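Side-chain contacts in acetylene hydratase (Pelobacter acetylenicus, PDB 2E7Z), which catalyses the non-redox hydration of acetylene to acetaldehyde with a tungsten bis-molybdopterin guanine dinucleotide cofactor and a [4Fe-4S] cluster: residues A[139-144]-A[711-716]; A[352-357]-A[361-366]; A[596-601]-A[697-702]. All blocks are in the same frame, centred on the assembly; numbering follows the deposited sequence.

Interaction 1: A[139-144]-A[711-716]; sequences IGNTAG and QGLPNL. With MGD (2-amino-5,6-dimercapto-7-methyl-3,7,8a,9-tetrahydro-8-oxa-1,3,9,10-tetraaza-anthracen-4-one guanosine dinucleotide), chain E.
The side-chain amide of Asn141 has the Leu713 methyl CD2 above one face, 3.6 Å from Asn141 CG, while the amide of Gln711 comes in at its rim, close to its plane between CB and ND2; the two amide planes are 41° apart. Leu713 meets Asn141 at about a right angle, a compact aliphatic lid on a buried polar group. Asn141 ND2 lies 3.0 Å from the atom modelled as Gln711 NE2, and with the Gln711 amide turned over this may be a hydrogen bond. The clear partner of Asn141 ND2 is Asp295 OD1, which also bonds to Thr142 OG1. With CG between its backbone N and carbonyl carbon (chi1 66°), Asn141 sets its amide alongside the helix start, facing 711-716, where an asparagine can serve Asp295 and still accept a methyl on its face. Further along 711-716, Leu716 CD2 lies off one face of a pterin at its rim, 3.4 Å from N18 of MGD (chain E). The contact packs the start of helix 140-150, whose N-cap Ile139 follows the tungsten ligand Cys138, against the loop leading to strand 720-726; helix 300-314 borders both, Ile304 touching Asn141 and Ser300 touching Leu713.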
loop_
_atom_site.group_PDB
_atom_site.type_symbol
_atom_site.label_atom_id
_atom_site.label_comp_id
_atom_site.label_asym_id
_atom_site.label_seq_id
_atom_site.Cartn_x
_atom_site.Cartn_y
_atom_site.Cartn_z
ATOM N N ILE A 139 -1.437 -3.799 -0.365
ATOM C CA ILE A 139 -2.876 -3.947 -0.144
ATOM C C ILE A 139 -3.697 -3.966 -1.425
ATOM O O ILE A 139 -4.588 -4.788 -1.548
ATOM C CB ILE A 139 -3.463 -2.974 0.954
ATOM C CG1 ILE A 139 -2.747 -3.232 2.288
ATOM C CG2 ILE A 139 -4.973 -3.175 1.077
ATOM C CD1 ILE A 139 -3.038 -2.236 3.398
ATOM N N GLY A 140 -3.437 -3.064 -2.372
ATOM C CA GLY A 140 -4.233 -3.074 -3.617
ATOM C C GLY A 140 -4.046 -4.336 -4.454
ATOM O O GLY A 140 -5.019 -4.954 -4.892
ATOM N N ASN A 141 -2.786 -4.726 -4.658
ATOM C CA ASN A 141 -2.515 -6.013 -5.310
ATOM C C ASN A 141 -3.107 -7.158 -4.479
ATOM O O ASN A 141 -3.740 -8.084 -5.029
ATOM C CB ASN A 141 -0.999 -6.192 -5.473
ATOM C CG ASN A 141 -0.308 -6.327 -4.156
ATOM O OD1 ASN A 141 -0.292 -5.383 -3.370
ATOM N ND2 ASN A 141 0.201 -7.532 -3.858
ATOM N N THR A 142 -2.924 -7.088 -3.163
ATOM C CA THR A 142 -3.359 -8.186 -2.288
ATOM C C THR A 142 -4.844 -8.392 -2.442
ATOM O O THR A 142 -5.324 -9.513 -2.505
ATOM C CB THR A 142 -3.084 -7.852 -0.805
ATOM O OG1 THR A 142 -1.930 -7.009 -0.670
ATOM C CG2 THR A 142 -2.906 -9.139 -0.004
ATOM N N ALA A 143 -5.599 -7.305 -2.484
ATOM C CA ALA A 143 -7.034 -7.412 -2.655
ATOM C C ALA A 143 -7.399 -8.126 -3.955
ATOM O O ALA A 143 -8.320 -8.930 -3.962
ATOM C CB ALA A 143 -7.701 -6.022 -2.570
ATOM N N GLY A 144 -6.671 -7.866 -5.044
ATOM C CA GLY A 144 -6.914 -8.611 -6.295
ATOM C C GLY A 144 -6.750 -10.121 -6.122
ATOM O O GLY A 144 -7.581 -10.911 -6.589
ATOM N N GLN A 711 1.158 -10.300 -11.191
ATOM C CA GLN A 711 0.681 -8.969 -10.794
ATOM C C GLN A 711 1.440 -7.819 -11.455
ATOM O O GLN A 711 0.912 -6.707 -11.542
ATOM C CB GLN A 711 0.776 -8.804 -9.280
ATOM C CG GLN A 711 -0.135 -9.735 -8.481
ATOM C CD GLN A 711 0.326 -9.861 -7.061
ATOM O OE1 GLN A 711 1.352 -10.522 -6.764
ATOM N NE2 GLN A 711 -0.420 -9.275 -6.163
ATOM N N GLY A 712 2.675 -8.067 -11.896
ATOM C CA GLY A 712 3.479 -6.994 -12.510
ATOM C C GLY A 712 3.994 -5.962 -11.522
ATOM O O GLY A 712 4.323 -4.851 -11.917
ATOM N N LEU A 713 4.035 -6.312 -10.242
ATOM C CA LEU A 713 4.636 -5.470 -9.211
ATOM C C LEU A 713 6.105 -5.846 -9.060
ATOM O O LEU A 713 6.486 -6.981 -9.368
ATOM C CB LEU A 713 3.873 -5.606 -7.883
ATOM C CG LEU A 713 3.681 -7.005 -7.272
ATOM C CD1 LEU A 713 4.914 -7.446 -6.511
ATOM C CD2 LEU A 713 2.476 -7.032 -6.328
ATOM N N PRO A 714 6.943 -4.904 -8.629
ATOM C CA PRO A 714 8.366 -5.166 -8.502
ATOM C C PRO A 714 8.775 -5.892 -7.220
ATOM O O PRO A 714 8.190 -5.702 -6.146
ATOM C CB PRO A 714 8.971 -3.755 -8.525
ATOM C CG PRO A 714 7.921 -2.920 -7.823
ATOM C CD PRO A 714 6.604 -3.494 -8.339
ATOM N N ASN A 715 9.822 -6.693 -7.354
ATOM C CA ASN A 715 10.409 -7.396 -6.244
ATOM C C ASN A 715 11.372 -6.442 -5.503
ATOM O O ASN A 715 12.268 -5.839 -6.128
ATOM C CB ASN A 715 11.131 -8.623 -6.800
ATOM C CG ASN A 715 12.041 -9.276 -5.788
ATOM O OD1 ASN A 715 11.633 -10.202 -5.078
ATOM N ND2 ASN A 715 13.278 -8.800 -5.710
ATOM N N LEU A 716 11.205 -6.329 -4.175
ATOM C CA LEU A 716 11.996 -5.438 -3.302
ATOM C C LEU A 716 12.632 -6.157 -2.116
ATOM O O LEU A 716 13.511 -5.605 -1.448
ATOM C CB LEU A 716 11.092 -4.340 -2.698
ATOM C CG LEU A 716 10.930 -3.069 -3.480
ATOM C CD1 LEU A 716 10.019 -3.304 -4.714
ATOM C CD2 LEU A 716 10.405 -1.972 -2.550
HETATM P PB MGD E . 4.744 8.779 -0.438
HETATM O O1B MGD E . 5.309 8.210 -1.716
HETATM O O2B MGD E . 5.657 9.214 0.649
HETATM O O3B MGD E . 3.718 7.757 0.251
HETATM O O3A MGD E . 2.862 5.623 -0.760
HETATM P PA MGD E . 2.361 7.079 -0.279
HETATM O O1A MGD E . 1.478 6.996 0.930
HETATM O O2A MGD E . 1.870 7.761 -1.521
HETATM O "O5'" MGD E . 3.822 10.024 -0.886
HETATM C "C5'" MGD E . 2.837 10.511 0.010
HETATM C "C4'" MGD E . 2.714 11.996 -0.263
HETATM O "O4'" MGD E . 1.525 12.452 0.401
HETATM C "C3'" MGD E . 3.827 12.831 0.363
HETATM O "O3'" MGD E . 4.455 13.614 -0.666
HETATM C "C2'" MGD E . 3.159 13.718 1.434
HETATM O "O2'" MGD E . 3.708 15.040 1.603
HETATM C "C1'" MGD E . 1.751 13.788 0.907
HETATM N N9 MGD E . 0.687 13.984 1.903
HETATM C C8 MGD E . 0.603 13.441 3.143
HETATM N N7 MGD E . -0.563 13.763 3.727
HETATM C C5 MGD E . -1.272 14.464 2.816
HETATM C C6 MGD E . -2.575 15.104 2.755
HETATM O O6 MGD E . -3.366 15.058 3.721
HETATM N N1 MGD E . -2.889 15.704 1.595
HETATM C C2 MGD E . -2.075 15.838 0.553
HETATM N N2 MGD E . -2.527 16.477 -0.564
HETATM N N3 MGD E . -0.865 15.285 0.543
HETATM C C4 MGD E . -0.449 14.603 1.629
HETATM C C10 MGD E . 2.944 4.590 0.222
HETATM C C11 MGD E . 3.070 3.283 -0.531
HETATM O O11 MGD E . 4.346 3.328 -1.167
HETATM C C12 MGD E . 2.982 2.120 0.427
HETATM S S12 MGD E . 1.636 2.038 1.479
HETATM C C13 MGD E . 3.903 1.143 0.412
HETATM S S13 MGD E . 3.908 -0.117 1.559
HETATM C C14 MGD E . 5.014 1.086 -0.591
HETATM N N15 MGD E . 6.311 1.359 0.008
HETATM C C16 MGD E . 7.332 1.429 -0.895
HETATM C C17 MGD E . 8.717 1.031 -0.610
HETATM O O17 MGD E . 9.028 0.579 0.515
HETATM N N18 MGD E . 9.622 1.159 -1.600
HETATM C C19 MGD E . 9.316 1.634 -2.834
HETATM N N19 MGD E . 10.271 1.745 -3.781
HETATM N N20 MGD E . 8.078 2.038 -3.147
HETATM C C21 MGD E . 7.086 1.945 -2.253
HETATM N N22 MGD E . 5.852 2.323 -2.597
HETATM C C23 MGD E . 4.718 2.074 -1.732
#

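Interaction 2: A[352-357]-A[361-366]; sequences LGTETY and TYTGMS
Thr361 has OG1 between its backbone N and carbonyl carbon (chi1 71°), which turns the hydroxyl back to the helix start and leaves CG2 facing 352-357, where it lies 3.8 Å from Thr354 N. In Thr354 the hydroxyl sits beside the backbone N (chi1 -60°), and its methyl CG2 reaches across to Thr363, 3.8 Å from OG1. Both threonine pairs cross at about a right angle, and the β-branch suits them: each residue offers a methyl on one side and a hydroxyl on another. Gly353 has backbone angles that would jam a β-carbon against the preceding carbonyl oxygen, and such a carbon would also come close to Thr361 CG2. Thr361 is the N-cap of a short, weakly bonded helix at about 362-365: its OG1 accepts a weak bond from Thr363 N (3.1 Å) and is also hydrogen-bonded to Pro358 O. At the other end, Thr363 O takes both Ser366 OG, at 2.8 Å, and Ser366 N on the same face of its carbonyl plane. One water joins the segments, donating to Thr354 OG1 at 2.8 Å and hydrogen-bonded to Thr363 OG1 at 2.7 Å. The Thr354 hydroxyl is thus held by two hydrogen bonds, one from the water and one to Gln351 O. Threonine methyls supply the direct packing between turn and helix while a water carries the polar link, a division that suits a partly exposed place.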
loop_
_atom_site.group_PDB
_atom_site.type_symbol
_atom_site.label_atom_id
_atom_site.label_comp_id
_atom_site.label_asym_id
_atom_site.label_seq_id
_atom_site.Cartn_x
_atom_site.Cartn_y
_atom_site.Cartn_z
ATOM N N LEU A 352 -3.441 0.988 -19.196
ATOM C CA LEU A 352 -2.071 0.552 -19.383
ATOM C C LEU A 352 -1.724 -0.573 -18.445
ATOM O O LEU A 352 -2.013 -0.517 -17.254
ATOM C CB LEU A 352 -1.146 1.751 -19.147
ATOM C CG LEU A 352 -1.238 2.748 -20.314
ATOM C CD1 LEU A 352 -0.747 4.132 -19.936
ATOM C CD2 LEU A 352 -0.441 2.267 -21.497
ATOM N N GLY A 353 -1.096 -1.620 -18.980
ATOM C CA GLY A 353 -0.953 -2.876 -18.262
ATOM C C GLY A 353 -1.802 -3.987 -18.853
ATOM O O GLY A 353 -1.475 -5.161 -18.686
ATOM N N THR A 354 -2.851 -3.623 -19.577
ATOM C CA THR A 354 -3.703 -4.652 -20.173
ATOM C C THR A 354 -2.886 -5.567 -21.089
ATOM O O THR A 354 -3.165 -6.765 -21.149
ATOM C CB THR A 354 -4.884 -4.002 -20.904
ATOM O OG1 THR A 354 -5.651 -3.239 -19.963
ATOM C CG2 THR A 354 -5.823 -5.080 -21.520
ATOM N N GLU A 355 -1.883 -5.023 -21.767
ATOM C CA GLU A 355 -1.087 -5.767 -22.725
ATOM C C GLU A 355 0.151 -6.426 -22.118
ATOM O O GLU A 355 0.845 -7.179 -22.824
ATOM C CB GLU A 355 -0.680 -4.867 -23.905
ATOM C CG GLU A 355 -1.833 -4.234 -24.678
ATOM C CD GLU A 355 -2.887 -5.219 -25.156
ATOM O OE1 GLU A 355 -2.531 -6.278 -25.732
ATOM O OE2 GLU A 355 -4.087 -4.926 -24.964
ATOM N N THR A 356 0.415 -6.193 -20.827
ATOM C CA THR A 356 1.616 -6.715 -20.191
ATOM C C THR A 356 1.307 -7.513 -18.939
ATOM O O THR A 356 1.671 -8.694 -18.861
ATOM C CB THR A 356 2.596 -5.577 -19.826
ATOM O OG1 THR A 356 1.902 -4.579 -19.060
ATOM C CG2 THR A 356 3.181 -4.953 -21.100
ATOM N N TYR A 357 0.615 -6.884 -17.987
ATOM C CA TYR A 357 0.184 -7.511 -16.747
ATOM C C TYR A 357 -1.289 -7.181 -16.493
ATOM O O TYR A 357 -1.631 -6.345 -15.645
ATOM C CB TYR A 357 1.066 -7.080 -15.585
ATOM C CG TYR A 357 2.482 -7.488 -15.800
ATOM C CD1 TYR A 357 2.911 -8.746 -15.415
ATOM C CD2 TYR A 357 3.417 -6.588 -16.345
ATOM C CE1 TYR A 357 4.224 -9.145 -15.604
ATOM C CE2 TYR A 357 4.728 -6.974 -16.548
ATOM C CZ TYR A 357 5.121 -8.263 -16.187
ATOM O OH TYR A 357 6.428 -8.649 -16.382
ATOM N N THR A 361 -5.958 -4.936 -13.915
ATOM C CA THR A 361 -6.743 -4.044 -14.750
ATOM C C THR A 361 -8.215 -4.406 -14.752
ATOM O O THR A 361 -8.595 -5.489 -14.296
ATOM C CB THR A 361 -6.258 -4.002 -16.215
ATOM O OG1 THR A 361 -6.601 -5.259 -16.851
ATOM C CG2 THR A 361 -4.744 -3.719 -16.322
ATOM N N TYR A 362 -9.039 -3.515 -15.295
ATOM C CA TYR A 362 -10.444 -3.878 -15.562
ATOM C C TYR A 362 -10.559 -5.219 -16.268
ATOM O O TYR A 362 -11.442 -6.035 -15.933
ATOM C CB TYR A 362 -11.131 -2.864 -16.446
ATOM C CG TYR A 362 -11.451 -1.551 -15.781
ATOM C CD1 TYR A 362 -12.529 -1.447 -14.900
ATOM C CD2 TYR A 362 -10.712 -0.404 -16.082
ATOM C CE1 TYR A 362 -12.855 -0.225 -14.311
ATOM C CE2 TYR A 362 -11.006 0.833 -15.470
ATOM C CZ TYR A 362 -12.087 0.907 -14.605
ATOM O OH TYR A 362 -12.441 2.095 -14.030
ATOM N N THR A 363 -9.705 -5.440 -17.260
ATOM C CA THR A 363 -9.829 -6.673 -18.060
ATOM C C THR A 363 -9.517 -7.895 -17.199
ATOM O O THR A 363 -10.237 -8.900 -17.221
ATOM C CB THR A 363 -8.881 -6.643 -19.255
ATOM O OG1 THR A 363 -9.316 -5.620 -20.140
ATOM C CG2 THR A 363 -8.834 -7.999 -19.974
ATOM N N GLY A 364 -8.418 -7.843 -16.453
ATOM C CA GLY A 364 -8.043 -8.978 -15.612
ATOM C C GLY A 364 -9.041 -9.307 -14.519
ATOM O O GLY A 364 -9.199 -10.469 -14.140
ATOM N N MET A 365 -9.728 -8.288 -14.006
ATOM C CA MET A 365 -10.662 -8.458 -12.913
ATOM C C MET A 365 -12.084 -8.768 -13.430
ATOM O O MET A 365 -13.004 -9.037 -12.642
ATOM C CB MET A 365 -10.647 -7.193 -12.021
ATOM C CG MET A 365 -9.266 -6.864 -11.421
ATOM S SD MET A 365 -8.765 -8.103 -10.223
ATOM C CE MET A 365 -9.775 -7.591 -8.826
ATOM N N SER A 366 -12.267 -8.788 -14.753
ATOM C CA SER A 366 -13.619 -8.789 -15.303
ATOM C C SER A 366 -14.429 -10.044 -14.954
ATOM O O SER A 366 -15.640 -9.958 -14.819
ATOM C CB SER A 366 -13.606 -8.560 -16.808
ATOM O OG SER A 366 -12.902 -9.604 -17.421
HETATM O O HOH W 1 -8.265 -3.384 -19.106
#

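Interaction 3: A[596-601]-A[697-702]; sequences LILFAG and AMVLSD. With MGD (2-amino-5,6-dimercapto-7-methyl-3,7,8a,9-tetrahydro-8-oxa-1,3,9,10-tetraaza-anthracen-4-one guanosine dinucleotide), chain F.
Leu598 CD2 meets Leu700 CD2 at 4.1 Å and Val699 CG2 at 4.2 Å, the side chains lying oblique to one another, and Ala600 CB is a looser 4.5 Å from Leu700 CD2. Leu598, with CG anti to the backbone N (chi1 -175°), extends its branch towards the loop 697-702, and the small Ala600 leaves room for Leu700 beside it. Ile671 and Ile720 of the flanking strands touch the same leucine, Leu598, so this loose aliphatic packing is nonetheless buried. Strand 596-600 is an inner strand of the mixed sheet in the molybdopterin dinucleotide-binding domain, which belongs to the double-psi β-barrel clan; side chains alternate along it, and Phe599 points away from the loop to the cofactor. There the fit is much closer: the guanine of MGD (chain F) stands edge-on to one face of the ring, its C8 lying towards the rim, 3.2 Å from Phe599 CE1, and Phe599 CZ is 3.3 Å from the ribose C2'. With an alanine at this place, the guanine edge and the ribose would probably lose the ring face they rest on, and a gap would open beside Tyr215. Gly601 must lack a side chain here, as a β-carbon would clash with Phe599 CE1.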
loop_
_atom_site.group_PDB
_atom_site.type_symbol
_atom_site.label_atom_id
_atom_site.label_comp_id
_atom_site.label_asym_id
_atom_site.label_seq_id
_atom_site.Cartn_x
_atom_site.Cartn_y
_atom_site.Cartn_z
ATOM N N LEU A 596 25.660 -9.322 -1.696
ATOM C CA LEU A 596 24.626 -9.082 -0.671
ATOM C C LEU A 596 23.229 -9.274 -1.223
ATOM O O LEU A 596 22.949 -8.796 -2.301
ATOM C CB LEU A 596 24.743 -7.668 -0.112
ATOM C CG LEU A 596 26.106 -7.248 0.451
ATOM C CD1 LEU A 596 26.196 -5.740 0.618
ATOM C CD2 LEU A 596 26.395 -7.958 1.781
ATOM N N ILE A 597 22.362 -9.971 -0.490
ATOM C CA ILE A 597 20.935 -10.035 -0.831
ATOM C C ILE A 597 20.241 -8.775 -0.299
ATOM O O ILE A 597 20.407 -8.416 0.865
ATOM C CB ILE A 597 20.281 -11.353 -0.302
ATOM C CG1 ILE A 597 20.688 -12.545 -1.202
ATOM C CG2 ILE A 597 18.767 -11.235 -0.170
ATOM C CD1 ILE A 597 20.080 -12.550 -2.614
ATOM N N LEU A 598 19.485 -8.098 -1.170
ATOM C CA LEU A 598 18.861 -6.826 -0.827
ATOM C C LEU A 598 17.492 -6.939 -0.192
ATOM O O LEU A 598 16.649 -7.711 -0.629
ATOM C CB LEU A 598 18.691 -5.988 -2.099
ATOM C CG LEU A 598 18.154 -4.556 -1.939
ATOM C CD1 LEU A 598 19.241 -3.671 -1.352
ATOM C CD2 LEU A 598 17.687 -4.033 -3.297
ATOM N N PHE A 599 17.300 -6.099 0.822
ATOM C CA PHE A 599 15.999 -5.825 1.416
ATOM C C PHE A 599 15.785 -4.299 1.368
ATOM O O PHE A 599 16.485 -3.568 2.044
ATOM C CB PHE A 599 16.016 -6.377 2.867
ATOM C CG PHE A 599 15.015 -5.735 3.797
ATOM C CD1 PHE A 599 13.747 -5.377 3.347
ATOM C CD2 PHE A 599 15.326 -5.556 5.155
ATOM C CE1 PHE A 599 12.830 -4.790 4.194
ATOM C CE2 PHE A 599 14.402 -4.959 6.015
ATOM C CZ PHE A 599 13.149 -4.587 5.522
ATOM N N ALA A 600 14.834 -3.821 0.560
ATOM C CA ALA A 600 14.465 -2.398 0.572
ATOM C C ALA A 600 13.233 -2.204 1.440
ATOM O O ALA A 600 12.203 -2.807 1.172
ATOM C CB ALA A 600 14.172 -1.916 -0.860
ATOM N N GLY A 601 13.352 -1.381 2.485
ATOM C CA GLY A 601 12.252 -1.177 3.406
ATOM C C GLY A 601 12.757 -0.946 4.817
ATOM O O GLY A 601 13.820 -0.351 5.015
ATOM N N ALA A 697 14.096 3.448 -4.847
ATOM C CA ALA A 697 13.627 3.179 -6.216
ATOM C C ALA A 697 14.713 3.413 -7.259
ATOM O O ALA A 697 14.588 2.957 -8.403
ATOM C CB ALA A 697 12.373 3.972 -6.515
ATOM N N MET A 698 15.793 4.115 -6.869
ATOM C CA MET A 698 16.944 4.253 -7.758
ATOM C C MET A 698 17.595 2.914 -8.135
ATOM O O MET A 698 18.302 2.829 -9.131
ATOM C CB MET A 698 18.012 5.178 -7.147
ATOM C CG MET A 698 17.638 6.675 -7.089
ATOM S SD MET A 698 17.281 7.348 -8.729
ATOM C CE MET A 698 18.888 7.148 -9.512
ATOM N N VAL A 699 17.407 1.890 -7.308
ATOM C CA VAL A 699 18.140 0.636 -7.494
ATOM C C VAL A 699 17.253 -0.530 -7.798
ATOM O O VAL A 699 17.742 -1.657 -7.883
ATOM C CB VAL A 699 19.040 0.314 -6.247
ATOM C CG1 VAL A 699 19.751 1.561 -5.794
ATOM C CG2 VAL A 699 18.242 -0.306 -5.089
ATOM N N LEU A 700 15.963 -0.250 -8.015
ATOM C CA LEU A 700 14.982 -1.307 -8.223
ATOM C C LEU A 700 14.576 -1.429 -9.668
ATOM O O LEU A 700 13.904 -0.550 -10.205
ATOM C CB LEU A 700 13.742 -1.086 -7.341
ATOM C CG LEU A 700 14.025 -1.060 -5.836
ATOM C CD1 LEU A 700 12.788 -0.542 -5.087
ATOM C CD2 LEU A 700 14.484 -2.412 -5.296
ATOM N N SER A 701 14.960 -2.536 -10.287
ATOM C CA SER A 701 14.574 -2.786 -11.657
ATOM C C SER A 701 13.076 -3.045 -11.786
ATOM O O SER A 701 12.471 -3.625 -10.893
ATOM C CB SER A 701 15.337 -4.018 -12.169
ATOM O OG SER A 701 14.963 -4.277 -13.501
ATOM N N ASP A 702 12.478 -2.629 -12.907
ATOM C CA ASP A 702 11.146 -3.125 -13.259
ATOM C C ASP A 702 11.137 -3.807 -14.616
ATOM O O ASP A 702 10.092 -3.911 -15.266
ATOM C CB ASP A 702 10.013 -2.096 -13.088
ATOM C CG ASP A 702 10.144 -0.870 -13.965
ATOM O OD1 ASP A 702 11.050 -0.806 -14.818
ATOM O OD2 ASP A 702 9.258 0.023 -13.815
HETATM P PB MGD F . 9.273 -2.836 7.499
HETATM O O1B MGD F . 9.448 -2.049 8.771
HETATM O O2B MGD F . 9.735 -2.222 6.209
HETATM O O3B MGD F . 7.725 -3.223 7.293
HETATM O O3A MGD F . 5.447 -2.609 8.081
HETATM P PA MGD F . 6.618 -3.661 8.369
HETATM O O1A MGD F . 6.146 -5.011 7.890
HETATM O O2A MGD F . 7.037 -3.503 9.819
HETATM O "O5'" MGD F . 10.013 -4.255 7.680
HETATM C "C5'" MGD F . 9.687 -4.990 8.845
HETATM C "C4'" MGD F . 10.412 -6.323 8.822
HETATM O "O4'" MGD F . 10.153 -6.997 7.585
HETATM C "C3'" MGD F . 11.922 -6.133 8.925
HETATM O "O3'" MGD F . 12.366 -6.617 10.194
HETATM C "C2'" MGD F . 12.492 -6.956 7.791
HETATM O "O2'" MGD F . 13.602 -7.774 8.158
HETATM C "C1'" MGD F . 11.294 -7.812 7.399
HETATM N N9 MGD F . 11.391 -8.372 6.037
HETATM C C8 MGD F . 11.936 -7.808 4.942
HETATM N N7 MGD F . 11.841 -8.616 3.855
HETATM C C5 MGD F . 11.236 -9.752 4.282
HETATM C C6 MGD F . 10.816 -11.035 3.679
HETATM O O6 MGD F . 11.056 -11.285 2.478
HETATM N N1 MGD F . 10.194 -11.926 4.466
HETATM C C2 MGD F . 9.935 -11.704 5.771
HETATM N N2 MGD F . 9.289 -12.657 6.486
HETATM N N3 MGD F . 10.290 -10.543 6.390
HETATM C C4 MGD F . 10.925 -9.573 5.707
HETATM C C10 MGD F . 5.065 -2.134 6.792
HETATM C C11 MGD F . 4.035 -1.053 7.112
HETATM O O11 MGD F . 4.591 -0.147 8.078
HETATM C C12 MGD F . 3.547 -0.304 5.889
HETATM S S12 MGD F . 3.362 -1.105 4.407
HETATM C C13 MGD F . 3.245 1.004 5.950
HETATM S S13 MGD F . 2.529 1.847 4.653
HETATM C C14 MGD F . 3.562 1.810 7.167
HETATM N N15 MGD F . 4.805 2.547 6.979
HETATM C C16 MGD F . 5.372 3.106 8.071
HETATM C C17 MGD F . 6.382 4.184 8.007
HETATM O O17 MGD F . 6.779 4.633 6.906
HETATM N N18 MGD F . 6.870 4.656 9.168
HETATM C C19 MGD F . 6.486 4.182 10.373
HETATM N N19 MGD F . 7.023 4.725 11.485
HETATM N N20 MGD F . 5.571 3.188 10.510
HETATM C C21 MGD F . 5.004 2.631 9.420
HETATM N N22 MGD F . 4.105 1.641 9.552
HETATM C C23 MGD F . 3.669 0.892 8.392
#

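The touching residues of interactions 1 and 3 are all buried; both contacts draw on the same loop before strand 720-726, through 711-716 and 697-702, and both border MGD. Interaction 2 is partly buried and farther from the centre of the chain. Their chemistry follows: an amide and a leucine methyl in interaction 1, aliphatic contact alone across interaction 3, threonines and a bridging water in interaction 2. Interactions 1 and 3 join directly, Leu716 O lying 3.0 Å from Ala600 N in a probable hydrogen bond while Leu716 packs on Leu700. Interaction 2 meets interaction 1 by packing, Tyr357 CD1 resting 3.4 Å from Gly712 CA, but does not touch interaction 3, whose centre is about 26 Å from its own.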